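Local atomic coordinates of Lic12234 (Leptospira interrogans, PDB entry 4TZH), a protein that is a leucine-rich repeat protein of unknown function from a human pathogen, possibly a virulence factor, folding into a solenoid whose parallel sheet lines one face. Residues D150-L155 with K178-Q183. Residues are numbered along the deposited sequence; the frame is centred on the assembly and turned at random.
Sequences DELGQL and KLFRNQ
Gly153 and Leu179 bring the two backbones to a CA–CA distance of 4.7 Å, where the 3-10 helix 150-154 on the convex side of the leucine-rich repeat solenoid meets residues 178-183, which lead from helix 173-179 toward the outermost strand 186-188, at the solenoid's C-terminal end. Glycine suits this spot because Gly153 CA lies 3.6 Å from Leu179 O, and a CB built here would clash with that oxygen. Leu179 CB rests against the same CA, while Leu179 CD2 lies 3.7 Å from Asp150 OD1, a van der Waals contact between side chains crossing at about a right angle. Phe180 touches through CE1 and CZ: Gly153 CA lies over one face of its ring, Leu155 O near the plane at the edge, and Leu152 O obliquely, 3.4 Å from Phe180 CE1. Leu152 CG packs 4.0 Å from Phe180 CZ, and both side chains touch Leu161 of strand 160-162, in the apolar core. Gln183, extended beyond CG, carries its amide to Leu155, just after the 3-10 helix: Gln183 NE2 donates to Leu155 O (3.0 Å, 143° at the hydrogen), on a lone pair in the carbonyl plane, and also to Leu158 O. One water hydrogen-bonds to both Gly153 O and Gln183 OE1 at 2.7 Å, bridging the segments.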
ATOM      1  N   ASP A 150     -15.596   7.259  10.029  1.00 32.70           N
ATOM      2  CA  ASP A 150     -16.183   8.460   9.422  1.00 32.65           C
ATOM      3  C   ASP A 150     -15.134   9.296   8.694  1.00 34.54           C
ATOM      4  O   ASP A 150     -15.465   9.963   7.711  1.00 33.63           O
ATOM      5  CB  ASP A 150     -16.893   9.326  10.472  1.00 36.73           C
ATOM      6  CG  ASP A 150     -18.109   8.693  11.111  1.00 46.74           C
ATOM      7  OD1 ASP A 150     -18.656   7.732  10.530  1.00 46.87           O
ATOM      8  OD2 ASP A 150     -18.537   9.181  12.175  1.00 54.68           O
ATOM      9  N   GLU A 151     -13.853   9.218   9.139  1.00 31.40           N
ATOM     10  CA  GLU A 151     -12.747   9.947   8.524  1.00 31.09           C
ATOM     11  C   GLU A 151     -12.527   9.562   7.062  1.00 32.70           C
ATOM     12  O   GLU A 151     -11.921  10.330   6.327  1.00 30.14           O
ATOM     13  CB  GLU A 151     -11.450   9.787   9.333  1.00 31.63           C
ATOM     14  CG  GLU A 151     -11.474  10.487  10.689  1.00 39.47           C
ATOM     15  CD  GLU A 151     -12.078   9.706  11.839  1.00 58.50           C
ATOM     16  OE1 GLU A 151     -12.581   8.581  11.613  1.00 41.56           O
ATOM     17  OE2 GLU A 151     -12.033  10.220  12.980  1.00 59.14           O
ATOM     18  N   LEU A 152     -13.074   8.416   6.608  1.00 29.49           N
ATOM     19  CA  LEU A 152     -12.963   8.063   5.193  1.00 29.18           C
ATOM     20  C   LEU A 152     -13.627   9.130   4.318  1.00 30.24           C
ATOM     21  O   LEU A 152     -13.194   9.396   3.199  1.00 28.56           O
ATOM     22  CB  LEU A 152     -13.555   6.673   4.937  1.00 30.20           C
ATOM     23  CG  LEU A 152     -13.001   5.938   3.725  1.00 34.49           C
ATOM     24  CD1 LEU A 152     -11.569   5.517   3.943  1.00 34.86           C
ATOM     25  CD2 LEU A 152     -13.809   4.697   3.425  1.00 33.58           C
ATOM     26  N   GLY A 153     -14.632   9.800   4.879  1.00 28.65           N
ATOM     27  CA  GLY A 153     -15.330  10.870   4.186  1.00 30.27           C
ATOM     28  C   GLY A 153     -14.469  12.087   3.905  1.00 34.79           C
ATOM     29  O   GLY A 153     -14.866  12.954   3.124  1.00 36.23           O
ATOM     30  N   GLN A 154     -13.264  12.160   4.527  1.00 31.44           N
ATOM     31  CA  GLN A 154     -12.326  13.255   4.295  1.00 31.18           C
ATOM     32  C   GLN A 154     -11.581  13.087   2.981  1.00 34.22           C
ATOM     33  O   GLN A 154     -10.896  14.021   2.557  1.00 34.32           O
ATOM     34  CB  GLN A 154     -11.309  13.374   5.451  1.00 33.17           C
ATOM     35  CG  GLN A 154     -11.949  13.699   6.808  1.00 35.89           C
ATOM     36  CD  GLN A 154     -11.026  13.453   7.990  1.00 57.61           C
ATOM     37  OE1 GLN A 154      -9.838  13.096   7.859  1.00 49.22           O
ATOM     38  NE2 GLN A 154     -11.563  13.634   9.188  1.00 50.71           N
ATOM     39  N   LEU A 155     -11.675  11.891   2.346  1.00 28.55           N
ATOM     40  CA  LEU A 155     -10.935  11.610   1.107  1.00 26.95           C
ATOM     41  C   LEU A 155     -11.702  12.174  -0.084  1.00 29.88           C
ATOM     42  O   LEU A 155     -12.407  11.462  -0.790  1.00 27.33           O
ATOM     43  CB  LEU A 155     -10.687  10.095   0.959  1.00 26.23           C
ATOM     44  CG  LEU A 155      -9.975   9.421   2.134  1.00 30.64           C
ATOM     45  CD1 LEU A 155      -9.835   7.940   1.866  1.00 29.97           C
ATOM     46  CD2 LEU A 155      -8.614  10.030   2.393  1.00 34.88           C
ATOM     47  N   LYS A 178     -23.559   8.222   2.651  1.00 35.25           N
ATOM     48  CA  LYS A 178     -23.703   9.533   3.286  1.00 35.74           C
ATOM     49  C   LYS A 178     -22.353  10.187   3.599  1.00 38.92           C
ATOM     50  O   LYS A 178     -22.262  11.414   3.553  1.00 38.96           O
ATOM     51  CB  LYS A 178     -24.551   9.436   4.560  1.00 39.78           C
ATOM     52  CG  LYS A 178     -26.016   9.790   4.348  1.00 63.12           C
ATOM     53  CD  LYS A 178     -26.833   9.677   5.638  1.00 74.87           C
ATOM     54  CE  LYS A 178     -27.380  11.014   6.109  1.00 86.39           C
ATOM     55  NZ  LYS A 178     -27.979  10.929   7.468  1.00 95.47           N
ATOM     56  N   LEU A 179     -21.286   9.383   3.857  1.00 35.17           N
ATOM     57  CA  LEU A 179     -19.963   9.954   4.131  1.00 34.84           C
ATOM     58  C   LEU A 179     -19.439  10.776   2.951  1.00 39.42           C
ATOM     59  O   LEU A 179     -18.655  11.711   3.154  1.00 40.77           O
ATOM     60  CB  LEU A 179     -18.924   8.867   4.479  1.00 34.31           C
ATOM     61  CG  LEU A 179     -19.189   7.961   5.682  1.00 39.11           C
ATOM     62  CD1 LEU A 179     -18.115   6.902   5.775  1.00 38.09           C
ATOM     63  CD2 LEU A 179     -19.265   8.778   6.997  1.00 41.76           C
ATOM     64  N   PHE A 180     -19.871  10.421   1.726  1.00 35.50           N
ATOM     65  CA  PHE A 180     -19.436  11.052   0.467  1.00 35.07           C
ATOM     66  C   PHE A 180     -20.605  11.696  -0.277  1.00 44.70           C
ATOM     67  O   PHE A 180     -20.597  11.732  -1.515  1.00 44.77           O
ATOM     68  CB  PHE A 180     -18.841   9.986  -0.446  1.00 33.79           C
ATOM     69  CG  PHE A 180     -17.727   9.183   0.166  1.00 30.55           C
ATOM     70  CD1 PHE A 180     -16.419   9.645   0.136  1.00 30.86           C
ATOM     71  CD2 PHE A 180     -17.981   7.952   0.748  1.00 30.37           C
ATOM     72  CE1 PHE A 180     -15.380   8.873   0.662  1.00 30.69           C
ATOM     73  CE2 PHE A 180     -16.953   7.200   1.304  1.00 31.74           C
ATOM     74  CZ  PHE A 180     -15.656   7.661   1.247  1.00 28.60           C
ATOM     75  N   ARG A 181     -21.605  12.179   0.475  1.00 45.29           N
ATOM     76  CA  ARG A 181     -22.859  12.750  -0.015  1.00 47.70           C
ATOM     77  C   ARG A 181     -22.762  13.479  -1.363  1.00 53.95           C
ATOM     78  O   ARG A 181     -23.375  13.018  -2.324  1.00 55.79           O
ATOM     79  CB  ARG A 181     -23.512  13.656   1.049  1.00 51.18           C
ATOM     80  CG  ARG A 181     -25.008  13.871   0.828  1.00 66.68           C
ATOM     81  CD  ARG A 181     -25.619  14.735   1.909  1.00 85.59           C
ATOM     82  NE  ARG A 181     -27.013  15.070   1.609  1.00 98.51           N
ATOM     83  CZ  ARG A 181     -27.833  15.693   2.450  1.00115.02           C
ATOM     84  NH1 ARG A 181     -27.411  16.054   3.656  1.00101.88           N
ATOM     85  NH2 ARG A 181     -29.082  15.956   2.092  1.00104.88           N
ATOM     86  N   ASN A 182     -22.016  14.591  -1.446  1.00 50.36           N
ATOM     87  CA  ASN A 182     -21.956  15.388  -2.678  1.00 50.25           C
ATOM     88  C   ASN A 182     -20.984  14.874  -3.734  1.00 49.22           C
ATOM     89  O   ASN A 182     -21.266  14.967  -4.932  1.00 49.69           O
ATOM     90  CB  ASN A 182     -21.654  16.860  -2.364  1.00 54.72           C
ATOM     91  CG  ASN A 182     -22.598  17.498  -1.369  1.00 91.44           C
ATOM     92  OD1 ASN A 182     -23.828  17.480  -1.524  1.00 88.45           O
ATOM     93  ND2 ASN A 182     -22.037  18.091  -0.326  1.00 86.00           N
ATOM     94  N   GLN A 183     -19.837  14.360  -3.274  1.00 40.69           N
ATOM     95  CA  GLN A 183     -18.691  13.878  -4.027  1.00 37.20           C
ATOM     96  C   GLN A 183     -18.955  12.897  -5.176  1.00 35.42           C
ATOM     97  O   GLN A 183     -19.808  12.012  -5.058  1.00 33.55           O
ATOM     98  CB  GLN A 183     -17.752  13.227  -3.028  1.00 36.95           C
ATOM     99  CG  GLN A 183     -16.356  12.936  -3.544  1.00 36.32           C
ATOM    100  CD  GLN A 183     -15.517  12.465  -2.400  1.00 41.29           C
ATOM    101  OE1 GLN A 183     -15.587  13.002  -1.288  1.00 33.01           O
ATOM    102  NE2 GLN A 183     -14.726  11.448  -2.652  1.00 29.06           N
TER
HETATM  103  O   HOH W   1     -16.590  13.583   1.131  1.00 41.87           O